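Local coordinates for TATA-box-binding protein (PDB 2Z8U) that probably acts as a general transcription factor of archaea, recognising the TATA box of promoters to activate genes for RNA polymerase, at residues 139-144 with 152-157; 110-115 with 157-162; 145-150 with 171-176. All blocks are in the same frame, centred on the assembly; numbering follows the deposited sequence.

In the fold
All three interactions lie in the second of the two TBP repeats, on the same side of the chain's centre. Interactions 1 and 2 are strand pairings in one antiparallel sheet, their centres about 8 Å apart; the neighbouring strands 149-154 and 159-163 connect them, and interaction 1 is nested in the loop that interaction 2 closes, the two sharing Ser157. Interaction 3 crosses both along the chain: it sets the turn between strands 141-146 and 149-154 against helix 168-183, its centre about 14 Å from interaction 1 and 13 Å from interaction 2. They lie in one half of the TBP saddle, a curved sheet with its helices on the convex side.

Interaction 1: residues 139-144 with 152-157; sequences PGLVYR and VLIFGS
Phe155 brings its ring back against Pro139 and Gly140. With CG anti to its own carbonyl carbon (chi1 -60°), Phe155 CD1 comes to 3.6 Å from Gly140 CA and Phe155 CE1 to 3.5 Å from Pro139 O. Gly140 permits this approach, since a CB there would run into CE1. Beyond it the strands form an antiparallel hairpin in the second half of the TBP saddle sheet. Leu141 and Ile154 lie alongside each other, pointing the same way, with Leu141 CD2 4.1 Å from Ile154 CD1; on that same face Tyr143 CB sits 4.1 Å from Val152 CB, and helices 121-127 and 168-183 pack over this face. The other face carries Val142 beside Leu153, Val142 CG2 to Leu153 CD2 at 3.9 Å. Four backbone bonds join the strands, all in the carbonyl planes; the straightest runs from Leu141 N to Ile154 O, 2.8 Å at 170°. An alanine in place of Phe155 would lose the ring contacts to Pro139 and Gly140 and would probably loosen the packing at this end of the hairpin. The chemistry is thus divided: backbone bonds fix the register and apolar groups pack on both faces, while the hydroxyl of the buried Tyr143 is hydrogen-bonded to Thr181 OG1.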
ATOM      1  N   PRO B 139      26.891   8.056   3.302  1.00 43.42           N
ATOM      2  CA  PRO B 139      27.482   8.813   4.383  1.00 43.17           C
ATOM      3  C   PRO B 139      26.459   9.845   4.889  1.00 42.76           C
ATOM      4  O   PRO B 139      25.696  10.389   4.087  1.00 43.22           O
ATOM      5  CB  PRO B 139      28.653   9.520   3.685  1.00 43.34           C
ATOM      6  CG  PRO B 139      28.155   9.778   2.328  1.00 42.89           C
ATOM      7  CD  PRO B 139      27.316   8.569   1.978  1.00 43.47           C
ATOM      8  N   GLY B 140      26.446  10.125   6.189  1.00 41.95           N
ATOM      9  CA  GLY B 140      25.570  11.184   6.704  1.00 40.45           C
ATOM     10  C   GLY B 140      24.229  10.654   7.169  1.00 39.66           C
ATOM     11  O   GLY B 140      23.802   9.558   6.775  1.00 39.63           O
ATOM     12  N   LEU B 141      23.594  11.429   8.039  1.00 37.65           N
ATOM     13  CA  LEU B 141      22.258  11.173   8.505  1.00 36.88           C
ATOM     14  C   LEU B 141      21.248  12.033   7.709  1.00 37.10           C
ATOM     15  O   LEU B 141      21.490  13.231   7.466  1.00 36.28           O
ATOM     16  CB  LEU B 141      22.203  11.528   9.989  1.00 36.74           C
ATOM     17  CG  LEU B 141      20.878  11.398  10.723  1.00 35.72           C
ATOM     18  CD1 LEU B 141      21.125  10.869  12.103  1.00 36.92           C
ATOM     19  CD2 LEU B 141      20.169  12.733  10.772  1.00 33.35           C
ATOM     20  N   VAL B 142      20.132  11.417   7.313  1.00 37.41           N
ATOM     21  CA  VAL B 142      19.087  12.095   6.547  1.00 37.68           C
ATOM     22  C   VAL B 142      17.951  12.511   7.477  1.00 38.40           C
ATOM     23  O   VAL B 142      17.441  11.729   8.275  1.00 36.98           O
ATOM     24  CB  VAL B 142      18.568  11.240   5.357  1.00 38.24           C
ATOM     25  CG1 VAL B 142      17.524  12.002   4.541  1.00 37.49           C
ATOM     26  CG2 VAL B 142      19.737  10.823   4.454  1.00 37.58           C
ATOM     27  N   TYR B 143      17.571  13.774   7.359  1.00 39.12           N
ATOM     28  CA  TYR B 143      16.604  14.367   8.242  1.00 40.42           C
ATOM     29  C   TYR B 143      15.657  15.212   7.390  1.00 41.00           C
ATOM     30  O   TYR B 143      16.075  16.174   6.761  1.00 40.95           O
ATOM     31  CB  TYR B 143      17.385  15.230   9.243  1.00 41.70           C
ATOM     32  CG  TYR B 143      16.596  15.940  10.307  1.00 42.68           C
ATOM     33  CD1 TYR B 143      17.081  17.129  10.863  1.00 43.91           C
ATOM     34  CD2 TYR B 143      15.382  15.441  10.768  1.00 42.58           C
ATOM     35  CE1 TYR B 143      16.377  17.790  11.856  1.00 45.53           C
ATOM     36  CE2 TYR B 143      14.675  16.094  11.758  1.00 44.67           C
ATOM     37  CZ  TYR B 143      15.183  17.264  12.301  1.00 44.41           C
ATOM     38  OH  TYR B 143      14.480  17.918  13.285  1.00 45.58           O
ATOM     39  N   ARG B 144      14.387  14.853   7.355  1.00 41.02           N
ATOM     40  CA  ARG B 144      13.430  15.642   6.588  1.00 42.46           C
ATOM     41  C   ARG B 144      12.677  16.632   7.482  1.00 43.10           C
ATOM     42  O   ARG B 144      12.180  16.254   8.548  1.00 44.29           O
ATOM     43  CB  ARG B 144      12.481  14.717   5.812  1.00 41.87           C
ATOM     44  CG  ARG B 144      11.661  15.429   4.742  1.00 42.73           C
ATOM     45  CD  ARG B 144      11.207  14.445   3.686  1.00 42.13           C
ATOM     46  NE  ARG B 144      10.275  15.014   2.708  1.00 42.99           N
ATOM     47  CZ  ARG B 144       9.829  14.360   1.636  1.00 44.01           C
ATOM     48  NH1 ARG B 144      10.237  13.120   1.406  1.00 41.60           N
ATOM     49  NH2 ARG B 144       8.952  14.933   0.797  1.00 45.86           N
ATOM     50  N   VAL B 152      17.554  17.573   4.937  1.00 35.00           N
ATOM     51  CA  VAL B 152      18.826  17.928   5.586  1.00 35.57           C
ATOM     52  C   VAL B 152      19.724  16.691   5.648  1.00 35.82           C
ATOM     53  O   VAL B 152      19.246  15.597   5.916  1.00 35.59           O
ATOM     54  CB  VAL B 152      18.595  18.472   7.014  1.00 35.71           C
ATOM     55  CG1 VAL B 152      19.934  18.891   7.671  1.00 36.61           C
ATOM     56  CG2 VAL B 152      17.614  19.669   6.986  1.00 35.38           C
ATOM     57  N   LEU B 153      20.998  16.871   5.339  1.00 35.47           N
ATOM     58  CA  LEU B 153      21.992  15.829   5.555  1.00 36.19           C
ATOM     59  C   LEU B 153      23.002  16.339   6.568  1.00 35.21           C
ATOM     60  O   LEU B 153      23.543  17.445   6.424  1.00 36.43           O
ATOM     61  CB  LEU B 153      22.706  15.464   4.255  1.00 35.03           C
ATOM     62  CG  LEU B 153      21.855  15.413   2.982  1.00 38.85           C
ATOM     63  CD1 LEU B 153      22.771  15.330   1.778  1.00 40.54           C
ATOM     64  CD2 LEU B 153      20.904  14.230   3.020  1.00 37.28           C
ATOM     65  N   ILE B 154      23.238  15.546   7.597  1.00 33.85           N
ATOM     66  CA  ILE B 154      24.174  15.910   8.649  1.00 33.57           C
ATOM     67  C   ILE B 154      25.315  14.912   8.648  1.00 33.70           C
ATOM     68  O   ILE B 154      25.075  13.701   8.731  1.00 33.26           O
ATOM     69  CB  ILE B 154      23.498  15.876  10.035  1.00 33.51           C
ATOM     70  CG1 ILE B 154      22.272  16.806  10.068  1.00 34.40           C
ATOM     71  CG2 ILE B 154      24.538  16.242  11.113  1.00 31.35           C
ATOM     72  CD1 ILE B 154      21.361  16.650  11.297  1.00 34.30           C
ATOM     73  N   PHE B 155      26.546  15.419   8.598  1.00 33.93           N
ATOM     74  CA  PHE B 155      27.737  14.573   8.541  1.00 33.84           C
ATOM     75  C   PHE B 155      28.470  14.529   9.878  1.00 33.92           C
ATOM     76  O   PHE B 155      28.329  15.454  10.692  1.00 32.63           O
ATOM     77  CB  PHE B 155      28.640  15.028   7.385  1.00 35.07           C
ATOM     78  CG  PHE B 155      27.954  14.948   6.054  1.00 35.61           C
ATOM     79  CD1 PHE B 155      27.846  13.722   5.402  1.00 36.31           C
ATOM     80  CD2 PHE B 155      27.321  16.063   5.506  1.00 37.61           C
ATOM     81  CE1 PHE B 155      27.157  13.610   4.190  1.00 37.89           C
ATOM     82  CE2 PHE B 155      26.626  15.962   4.283  1.00 40.47           C
ATOM     83  CZ  PHE B 155      26.559  14.734   3.629  1.00 37.90           C
ATOM     84  N   GLY B 156      29.211  13.437  10.113  1.00 34.00           N
ATOM     85  CA  GLY B 156      29.979  13.252  11.367  1.00 34.69           C
ATOM     86  C   GLY B 156      30.993  14.366  11.597  1.00 34.73           C
ATOM     87  O   GLY B 156      31.423  14.612  12.727  1.00 34.75           O
ATOM     88  N   SER B 157      31.366  15.051  10.520  1.00 35.40           N
ATOM     89  CA  SER B 157      32.307  16.171  10.599  1.00 35.33           C
ATOM     90  C   SER B 157      31.679  17.403  11.272  1.00 34.81           C
ATOM     91  O   SER B 157      32.397  18.287  11.746  1.00 35.12           O
ATOM     92  CB  SER B 157      32.764  16.560   9.182  1.00 35.85           C
ATOM     93  OG  SER B 157      31.672  17.000   8.395  1.00 35.61           O
TER

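Interaction 2: residues 110-115 with 157-162; sequences VATADL and SGKVVI
Leu115 closes the end of this antiparallel pairing, and its side chain can be traced outward. Leu115 CB lies 3.5 Å from Gly158 O, the carbonyl that also accepts the bond from Leu115 N at 2.8 Å. With CG anti to the carbonyl carbon (chi1 -71°), Leu115 CG stays close to the same oxygen and meets Val160 CG2 at 3.5 Å, the two side chains crossing at about a right angle. At the tip the methyls part: Leu115 CD2 remains 3.6 Å from Val160 CG2, whereas Leu115 CD1 is 4.1 Å from Gly158 O. Leu179 of helix 168-183 packs on the Leu115 side chain, and the same helix receives Ala113 and Ile162, which share the convex side of the saddle with Val160. On the opposite face Thr112 and Val161 stand side by side, Thr112 CG2 to Val161 CG2 at 4.1 Å. Gln137 of a second subunit packs on both. Ala111 and Ile162 exchange a pair of nearly straight backbone bonds, and Ala113 and Val160 a less straight pair. Leu115 N, like Val160 N on Ala113 O, lies above the plane of the carbonyl it binds. Just outside the strand, Ser157 OG accepts from Lys159 N, an ST turn. The chemistry implies a join held by backbone polarity along its length; at the Leu115 end the leucine lies against the bonded Gly158 carbonyl and packs on Val160.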
ATOM      1  N   VAL B 110      20.996  24.680  -2.568  1.00 30.10           N
ATOM      2  CA  VAL B 110      21.792  23.891  -1.636  1.00 28.50           C
ATOM      3  C   VAL B 110      22.439  24.929  -0.718  1.00 27.30           C
ATOM      4  O   VAL B 110      23.061  25.880  -1.202  1.00 26.23           O
ATOM      5  CB  VAL B 110      22.898  23.067  -2.351  1.00 28.79           C
ATOM      6  CG1 VAL B 110      23.893  22.474  -1.353  1.00 29.29           C
ATOM      7  CG2 VAL B 110      22.299  21.939  -3.208  1.00 30.72           C
ATOM      8  N   ALA B 111      22.231  24.767   0.593  1.00 25.33           N
ATOM      9  CA  ALA B 111      22.882  25.592   1.598  1.00 23.91           C
ATOM     10  C   ALA B 111      23.715  24.652   2.461  1.00 24.28           C
ATOM     11  O   ALA B 111      23.342  23.480   2.688  1.00 21.16           O
ATOM     12  CB  ALA B 111      21.868  26.295   2.448  1.00 23.79           C
ATOM     13  N   THR B 112      24.842  25.173   2.942  1.00 23.92           N
ATOM     14  CA  THR B 112      25.689  24.437   3.870  1.00 24.75           C
ATOM     15  C   THR B 112      25.948  25.271   5.128  1.00 24.60           C
ATOM     16  O   THR B 112      25.881  26.525   5.118  1.00 23.57           O
ATOM     17  CB  THR B 112      27.041  24.023   3.232  1.00 24.97           C
ATOM     18  OG1 THR B 112      27.774  25.196   2.832  1.00 27.14           O
ATOM     19  CG2 THR B 112      26.820  23.108   1.996  1.00 27.01           C
ATOM     20  N   ALA B 113      26.212  24.549   6.218  1.00 23.74           N
ATOM     21  CA  ALA B 113      26.574  25.166   7.475  1.00 24.25           C
ATOM     22  C   ALA B 113      27.418  24.170   8.272  1.00 24.36           C
ATOM     23  O   ALA B 113      27.557  23.013   7.907  1.00 24.58           O
ATOM     24  CB  ALA B 113      25.343  25.591   8.242  1.00 23.17           C
ATOM     25  N   ASP B 114      28.026  24.641   9.346  1.00 25.78           N
ATOM     26  CA  ASP B 114      28.819  23.752  10.168  1.00 25.65           C
ATOM     27  C   ASP B 114      28.277  23.835  11.573  1.00 25.85           C
ATOM     28  O   ASP B 114      28.059  24.933  12.096  1.00 25.87           O
ATOM     29  CB  ASP B 114      30.308  24.109  10.087  1.00 26.12           C
ATOM     30  CG  ASP B 114      30.973  23.518   8.852  1.00 26.63           C
ATOM     31  OD1 ASP B 114      31.315  22.330   8.855  1.00 27.65           O
ATOM     32  OD2 ASP B 114      31.158  24.233   7.861  1.00 30.45           O
ATOM     33  N   LEU B 115      27.992  22.670  12.153  1.00 25.30           N
ATOM     34  CA  LEU B 115      27.372  22.620  13.483  1.00 26.35           C
ATOM     35  C   LEU B 115      28.292  23.173  14.581  1.00 25.65           C
ATOM     36  O   LEU B 115      27.806  23.672  15.587  1.00 25.68           O
ATOM     37  CB  LEU B 115      26.972  21.191  13.846  1.00 27.10           C
ATOM     38  CG  LEU B 115      25.790  20.523  13.119  1.00 28.05           C
ATOM     39  CD1 LEU B 115      25.617  19.110  13.673  1.00 29.86           C
ATOM     40  CD2 LEU B 115      24.497  21.329  13.263  1.00 29.22           C
ATOM     41  N   SER B 157      31.366  15.051  10.520  1.00 35.40           N
ATOM     42  CA  SER B 157      32.307  16.171  10.599  1.00 35.33           C
ATOM     43  C   SER B 157      31.679  17.403  11.272  1.00 34.81           C
ATOM     44  O   SER B 157      32.397  18.287  11.746  1.00 35.12           O
ATOM     45  CB  SER B 157      32.764  16.560   9.182  1.00 35.85           C
ATOM     46  OG  SER B 157      31.672  17.000   8.395  1.00 35.61           O
ATOM     47  N   GLY B 158      30.349  17.470  11.284  1.00 33.81           N
ATOM     48  CA  GLY B 158      29.644  18.691  11.700  1.00 33.75           C
ATOM     49  C   GLY B 158      29.057  19.463  10.517  1.00 34.10           C
ATOM     50  O   GLY B 158      28.229  20.338  10.711  1.00 33.57           O
ATOM     51  N   LYS B 159      29.471  19.129   9.296  1.00 34.74           N
ATOM     52  CA  LYS B 159      28.870  19.739   8.086  1.00 35.19           C
ATOM     53  C   LYS B 159      27.401  19.355   7.962  1.00 35.13           C
ATOM     54  O   LYS B 159      27.018  18.206   8.214  1.00 34.14           O
ATOM     55  CB  LYS B 159      29.628  19.344   6.816  1.00 35.10           C
ATOM     56  CG  LYS B 159      29.168  20.054   5.482  1.00 36.45           C
ATOM     57  CD  LYS B 159      30.333  19.934   4.454  1.00 38.81           C
ATOM     58  CE  LYS B 159      30.306  20.996   3.398  1.00 44.36           C
ATOM     59  NZ  LYS B 159      31.666  21.128   2.758  1.00 48.33           N
ATOM     60  N   VAL B 160      26.590  20.339   7.574  1.00 35.36           N
ATOM     61  CA  VAL B 160      25.148  20.159   7.376  1.00 35.86           C
ATOM     62  C   VAL B 160      24.863  20.677   5.973  1.00 35.74           C
ATOM     63  O   VAL B 160      25.372  21.744   5.585  1.00 35.49           O
ATOM     64  CB  VAL B 160      24.348  21.026   8.383  1.00 36.02           C
ATOM     65  CG1 VAL B 160      22.870  21.023   8.062  1.00 37.71           C
ATOM     66  CG2 VAL B 160      24.576  20.542   9.801  1.00 36.25           C
ATOM     67  N   VAL B 161      24.065  19.939   5.217  1.00 34.75           N
ATOM     68  CA  VAL B 161      23.668  20.389   3.884  1.00 34.90           C
ATOM     69  C   VAL B 161      22.156  20.446   3.925  1.00 34.90           C
ATOM     70  O   VAL B 161      21.501  19.471   4.316  1.00 35.47           O
ATOM     71  CB  VAL B 161      24.125  19.395   2.785  1.00 35.21           C
ATOM     72  CG1 VAL B 161      23.538  19.764   1.394  1.00 34.42           C
ATOM     73  CG2 VAL B 161      25.645  19.281   2.747  1.00 35.03           C
ATOM     74  N   ILE B 162      21.590  21.575   3.511  1.00 34.52           N
ATOM     75  CA  ILE B 162      20.139  21.703   3.446  1.00 34.75           C
ATOM     76  C   ILE B 162      19.718  21.830   1.979  1.00 34.19           C
ATOM     77  O   ILE B 162      20.276  22.662   1.256  1.00 33.80           O
ATOM     78  CB  ILE B 162      19.660  22.919   4.263  1.00 34.42           C
ATOM     79  CG1 ILE B 162      20.212  22.853   5.703  1.00 35.71           C
ATOM     80  CG2 ILE B 162      18.142  22.989   4.278  1.00 35.40           C
ATOM     81  CD1 ILE B 162      20.100  24.158   6.464  1.00 36.65           C
TER

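Interaction 3: residues 145-150 with 171-176; sequences LDDPKV and AKRALK
Two torsions bring the charged groups together: Asp147 holds CG anti to its backbone N (chi1 -178°), and Arg173 bends its chain at chi3 (44°) so that the guanidinium turns toward the carboxylate. The setting is a beta-hairpin turn resting on a helix, on the convex side of the TBP saddle. The turn is closed by mutual backbone bonds between Leu145 and Val150, and a cis peptide bond precedes Pro148 within it. One nitrogen makes the ionic contact: Arg173 NH2 reaches Asp147 OD2 at 2.7 Å and donates a hydrogen bond to Asp147 OD1 at 3.0 Å. The two flat groups are inclined by 46°, so this is not a coplanar paired bridge; OD1 is met from above the carboxylate plane, although it lies nearly in the plane of the guanidinium. The other terminal nitrogen, NH1, forms a salt bridge with Asp170 on the same helix, so a second carboxylate is likely to restrict the rotation of the guanidinium. Apart from the ion pair, the contact is apolar and centres on Ala174, whose CB touches three residues: Pro148 CG at 4.0 Å, Val150 CG2 at 4.2 Å and Leu145 CD1 at 4.3 Å. Ile162 of strand 159-163 packs on both Val150 and Ala174. Pro148 serves both layers: while its CG touches the alanine, Pro148 CD lies 3.8 Å above the plane of the Arg173 guanidinium, offset toward the rim.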
ATOM      1  N   LEU B 145      12.602  17.896   7.067  1.00 43.26           N
ATOM      2  CA  LEU B 145      11.791  18.891   7.785  1.00 44.10           C
ATOM      3  C   LEU B 145      10.514  19.222   7.013  1.00 44.62           C
ATOM      4  O   LEU B 145      10.503  19.193   5.782  1.00 45.51           O
ATOM      5  CB  LEU B 145      12.581  20.178   8.043  1.00 44.45           C
ATOM      6  CG  LEU B 145      13.751  20.235   9.034  1.00 44.54           C
ATOM      7  CD1 LEU B 145      14.204  21.695   9.205  1.00 44.69           C
ATOM      8  CD2 LEU B 145      13.365  19.638  10.378  1.00 44.87           C
ATOM      9  N   ASP B 146       9.444  19.544   7.732  1.00 44.54           N
ATOM     10  CA  ASP B 146       8.182  19.902   7.085  1.00 44.92           C
ATOM     11  C   ASP B 146       7.923  21.408   7.072  1.00 44.30           C
ATOM     12  O   ASP B 146       7.040  21.877   6.352  1.00 44.92           O
ATOM     13  CB  ASP B 146       6.996  19.152   7.713  1.00 45.53           C
ATOM     14  CG  ASP B 146       7.094  17.648   7.553  1.00 46.73           C
ATOM     15  OD1 ASP B 146       7.786  17.151   6.624  1.00 49.05           O
ATOM     16  OD2 ASP B 146       6.468  16.947   8.370  1.00 48.78           O
ATOM     17  N   ASP B 147       8.678  22.155   7.872  1.00 43.57           N
ATOM     18  CA  ASP B 147       8.646  23.611   7.822  1.00 43.09           C
ATOM     19  C   ASP B 147       9.991  24.233   8.233  1.00 42.06           C
ATOM     20  O   ASP B 147      10.355  24.201   9.409  1.00 42.90           O
ATOM     21  CB  ASP B 147       7.512  24.179   8.679  1.00 43.81           C
ATOM     22  CG  ASP B 147       7.443  25.689   8.607  1.00 45.48           C
ATOM     23  OD1 ASP B 147       7.297  26.225   7.484  1.00 46.97           O
ATOM     24  OD2 ASP B 147       7.555  26.346   9.664  1.00 48.46           O
ATOM     25  N   PRO B 148      10.750  24.776   7.261  1.00 40.47           N
ATOM     26  CA  PRO B 148      10.413  24.741   5.842  1.00 39.13           C
ATOM     27  C   PRO B 148      10.519  23.319   5.308  1.00 37.90           C
ATOM     28  O   PRO B 148      11.119  22.449   5.959  1.00 37.61           O
ATOM     29  CB  PRO B 148      11.471  25.655   5.199  1.00 38.93           C
ATOM     30  CG  PRO B 148      12.613  25.633   6.132  1.00 39.39           C
ATOM     31  CD  PRO B 148      12.028  25.469   7.512  1.00 40.01           C
ATOM     32  N   LYS B 149       9.916  23.080   4.153  1.00 36.48           N
ATOM     33  CA  LYS B 149       9.929  21.753   3.539  1.00 35.57           C
ATOM     34  C   LYS B 149      11.292  21.533   2.907  1.00 34.43           C
ATOM     35  O   LYS B 149      11.529  21.931   1.765  1.00 33.67           O
ATOM     36  CB  LYS B 149       8.812  21.646   2.500  1.00 35.86           C
ATOM     37  CG  LYS B 149       8.806  20.346   1.710  1.00 37.04           C
ATOM     38  CD  LYS B 149       7.809  20.428   0.549  1.00 37.69           C
ATOM     39  CE  LYS B 149       7.935  19.191  -0.343  1.00 36.88           C
ATOM     40  NZ  LYS B 149       7.127  19.353  -1.589  1.00 37.39           N
ATOM     41  N   VAL B 150      12.202  20.931   3.674  1.00 33.58           N
ATOM     42  CA  VAL B 150      13.583  20.731   3.232  1.00 32.08           C
ATOM     43  C   VAL B 150      14.086  19.333   3.576  1.00 32.52           C
ATOM     44  O   VAL B 150      13.506  18.646   4.408  1.00 31.98           O
ATOM     45  CB  VAL B 150      14.545  21.789   3.823  1.00 32.59           C
ATOM     46  CG1 VAL B 150      14.166  23.193   3.315  1.00 30.51           C
ATOM     47  CG2 VAL B 150      14.549  21.747   5.331  1.00 31.12           C
ATOM     48  N   ALA B 171      16.457  29.076   4.584  1.00 34.49           N
ATOM     49  CA  ALA B 171      17.682  28.328   4.947  1.00 33.63           C
ATOM     50  C   ALA B 171      18.074  28.598   6.389  1.00 33.65           C
ATOM     51  O   ALA B 171      18.482  27.682   7.132  1.00 32.40           O
ATOM     52  CB  ALA B 171      18.847  28.694   4.005  1.00 33.72           C
ATOM     53  N   LYS B 172      17.957  29.870   6.764  1.00 33.89           N
ATOM     54  CA  LYS B 172      18.209  30.333   8.131  1.00 34.30           C
ATOM     55  C   LYS B 172      17.244  29.692   9.125  1.00 34.73           C
ATOM     56  O   LYS B 172      17.661  29.231  10.187  1.00 34.51           O
ATOM     57  CB  LYS B 172      18.089  31.857   8.204  1.00 34.32           C
ATOM     58  CG  LYS B 172      19.298  32.613   7.668  1.00 36.03           C
ATOM     59  CD  LYS B 172      18.995  34.105   7.570  1.00 37.87           C
ATOM     60  CE  LYS B 172      20.097  34.834   6.844  1.00 40.31           C
ATOM     61  NZ  LYS B 172      19.731  36.265   6.621  1.00 40.09           N
ATOM     62  N   ARG B 173      15.959  29.674   8.777  1.00 35.07           N
ATOM     63  CA  ARG B 173      14.910  29.054   9.604  1.00 35.99           C
ATOM     64  C   ARG B 173      15.140  27.553   9.801  1.00 35.75           C
ATOM     65  O   ARG B 173      14.881  27.008  10.881  1.00 35.51           O
ATOM     66  CB  ARG B 173      13.544  29.263   8.956  1.00 35.74           C
ATOM     67  CG  ARG B 173      13.131  30.713   8.777  1.00 37.85           C
ATOM     68  CD  ARG B 173      11.738  30.822   8.134  1.00 38.18           C
ATOM     69  NE  ARG B 173      10.795  29.872   8.719  1.00 42.00           N
ATOM     70  CZ  ARG B 173      10.051  29.006   8.033  1.00 43.77           C
ATOM     71  NH1 ARG B 173      10.099  28.960   6.704  1.00 44.91           N
ATOM     72  NH2 ARG B 173       9.243  28.182   8.683  1.00 44.36           N
ATOM     73  N   ALA B 174      15.600  26.891   8.736  1.00 35.70           N
ATOM     74  CA  ALA B 174      15.997  25.492   8.780  1.00 34.92           C
ATOM     75  C   ALA B 174      17.186  25.266   9.720  1.00 34.94           C
ATOM     76  O   ALA B 174      17.159  24.352  10.558  1.00 34.11           O
ATOM     77  CB  ALA B 174      16.334  25.012   7.376  1.00 35.33           C
ATOM     78  N   LEU B 175      18.227  26.092   9.579  1.00 34.76           N
ATOM     79  CA  LEU B 175      19.400  26.004  10.465  1.00 34.83           C
ATOM     80  C   LEU B 175      19.050  26.118  11.957  1.00 34.86           C
ATOM     81  O   LEU B 175      19.507  25.294  12.747  1.00 34.96           O
ATOM     82  CB  LEU B 175      20.502  26.997  10.070  1.00 34.93           C
ATOM     83  CG  LEU B 175      21.801  26.955  10.897  1.00 34.59           C
ATOM     84  CD1 LEU B 175      22.514  25.623  10.659  1.00 36.64           C
ATOM     85  CD2 LEU B 175      22.693  28.127  10.528  1.00 35.56           C
ATOM     86  N   LYS B 176      18.227  27.101  12.331  1.00 35.10           N
ATOM     87  CA  LYS B 176      17.789  27.248  13.734  1.00 35.90           C
ATOM     88  C   LYS B 176      17.158  25.950  14.257  1.00 36.51           C
ATOM     89  O   LYS B 176      17.473  25.499  15.360  1.00 36.53           O
ATOM     90  CB  LYS B 176      16.837  28.447  13.901  1.00 35.87           C
ATOM     91  CG  LYS B 176      16.149  28.565  15.274  1.00 36.32           C
ATOM     92  CD  LYS B 176      16.937  29.432  16.255  1.00 37.99           C
ATOM     93  CE  LYS B 176      16.542  29.221  17.735  1.00 38.22           C
ATOM     94  NZ  LYS B 176      15.078  29.137  17.993  1.00 39.80           N
TER